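Local coordinates for lectin (Cicer arietinum, PDB 3S18), which agglutinates red blood cells as a seed albumin and probably binds complex sugars, at residues 27-32 and 218-223. Residues are numbered along the deposited sequence; the frame is centred on the assembly and turned at random.
Sequences VLLDYA and PSLRGI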
# COMPACT_ATOMS: atom_id res chain seq x y z
N VAL A 27 2.43 12.30 17.69
CA VAL A 27 2.17 13.10 18.89
C VAL A 27 1.34 14.30 18.48
O VAL A 27 1.49 14.84 17.39
CB VAL A 27 3.47 13.59 19.63
CG1 VAL A 27 4.32 12.42 20.11
CG2 VAL A 27 4.30 14.50 18.77
N LEU A 28 0.43 14.71 19.35
CA LEU A 28 -0.27 15.97 19.16
C LEU A 28 0.36 17.00 20.09
O LEU A 28 0.43 16.81 21.30
CB LEU A 28 -1.76 15.81 19.45
CG LEU A 28 -2.59 17.10 19.63
CD1 LEU A 28 -2.57 17.98 18.38
CD2 LEU A 28 -4.03 16.75 20.05
N LEU A 29 0.80 18.10 19.50
CA LEU A 29 1.58 19.10 20.22
C LEU A 29 0.87 20.44 20.26
O LEU A 29 0.23 20.85 19.29
CB LEU A 29 2.93 19.28 19.50
CG LEU A 29 4.17 19.60 20.31
CD1 LEU A 29 4.59 18.38 21.13
CD2 LEU A 29 5.30 20.01 19.41
N ASP A 30 0.94 21.12 21.40
CA ASP A 30 0.77 22.56 21.41
C ASP A 30 2.17 23.12 21.23
O ASP A 30 2.98 23.09 22.15
CB ASP A 30 0.16 23.07 22.71
CG ASP A 30 -0.00 24.58 22.72
OD1 ASP A 30 0.77 25.30 22.05
OD2 ASP A 30 -0.91 25.06 23.41
N TYR A 31 2.47 23.60 20.02
CA TYR A 31 3.83 23.98 19.69
C TYR A 31 4.14 25.42 20.06
O TYR A 31 5.25 25.89 19.82
CB TYR A 31 4.14 23.70 18.22
CG TYR A 31 3.30 24.48 17.23
CD1 TYR A 31 2.06 24.01 16.80
CD2 TYR A 31 3.77 25.68 16.70
CE1 TYR A 31 1.31 24.73 15.88
CE2 TYR A 31 3.02 26.40 15.77
CZ TYR A 31 1.79 25.92 15.37
OH TYR A 31 1.06 26.64 14.46
N ALA A 32 3.15 26.11 20.62
CA ALA A 32 3.30 27.47 21.13
C ALA A 32 4.40 28.27 20.41
O ALA A 32 5.53 28.36 20.89
CB ALA A 32 3.55 27.44 22.65
N PRO A 218 11.50 21.79 23.88
CA PRO A 218 11.81 20.95 25.04
C PRO A 218 10.82 19.79 25.20
O PRO A 218 11.22 18.71 25.61
CB PRO A 218 11.71 21.92 26.22
CG PRO A 218 10.91 23.07 25.71
CD PRO A 218 11.31 23.19 24.29
N SER A 219 9.56 20.03 24.85
CA SER A 219 8.51 19.01 24.94
C SER A 219 8.86 17.71 24.19
O SER A 219 8.30 16.66 24.49
CB SER A 219 7.19 19.57 24.40
OG SER A 219 7.21 19.69 22.99
N LEU A 220 9.77 17.81 23.23
CA LEU A 220 10.15 16.65 22.43
C LEU A 220 11.32 15.84 23.00
O LEU A 220 11.73 14.85 22.40
CB LEU A 220 10.41 17.06 20.97
CG LEU A 220 9.15 17.47 20.17
CD1 LEU A 220 9.50 18.01 18.80
CD2 LEU A 220 8.17 16.32 20.03
N ARG A 221 11.84 16.24 24.17
CA ARG A 221 13.04 15.62 24.76
C ARG A 221 13.00 14.08 24.84
O ARG A 221 13.85 13.39 24.26
CB ARG A 221 13.41 16.22 26.13
CG ARG A 221 14.85 15.93 26.57
CD ARG A 221 14.90 15.32 27.97
NE ARG A 221 15.03 16.30 29.05
CZ ARG A 221 14.70 16.08 30.32
NH1 ARG A 221 14.20 14.90 30.70
NH2 ARG A 221 14.86 17.04 31.23
N GLY A 222 12.01 13.53 25.54
CA GLY A 222 11.92 12.08 25.69
C GLY A 222 11.27 11.34 24.53
O GLY A 222 10.92 10.16 24.66
N ILE A 223 11.13 12.02 23.39
CA ILE A 223 10.37 11.49 22.26
C ILE A 223 11.23 11.28 21.01
O ILE A 223 11.23 10.19 20.43
CB ILE A 223 9.13 12.39 21.96
CG1 ILE A 223 8.16 12.36 23.15
CG2 ILE A 223 8.43 11.94 20.68
CD1 ILE A 223 7.20 13.52 23.20
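L29 meets S219 at the heart of this contact: the methyl CD1 of L29 comes within 3.5 Å of S219 OG, while CG and CD2 of the same leucine lie a little farther from that oxygen. The touch is van der Waals in kind; the polar partner of OG is D38 OD2, to which it is hydrogen-bonded. The serine torsion sets this up, holding OG between its own backbone N and carbonyl carbon (chi1 73°), within touch of L29 while it keeps its bond to D38. L29 CD1 serves a second neighbour, L220 CD2, at 4.3 Å. That second leucine's CB does not aim straight at the strand, yet its far end swings in, and L220 CD2 also brushes V27 CG2 at a loose 4.5 Å. Farther along, V27 and I223 reach for each other tip to tip, CG1 of V27 to CG2 of I223, 4.2 Å apart; the I223 methyl is put there by lying anti to the backbone N.

No hydrogen bond joins the two segments. What shapes 218-223 is local: a short 3-10 turn closed by R221 N to P218 O at 2.9 Å and, beyond it, a bond from I223 N to L220 O at 3.1 Å. For its part, 27-30 is held in its sheet by backbone bonds from V27 and L29 to strand 17-22, and from L28 and D30 to residues 39-42. V40, on strand 39-41, touches both L29 and I223, and W217 packs on L29 as well. Just past the strand, D30 OD1 accepts from A32 N in an Asx turn.

Strand 25-30 belongs to the first blade, and the C-terminal tail after the last blade packs against its outer part, a contact between the first and last parts of the chain in the four-bladed hemopexin-fold beta-propeller.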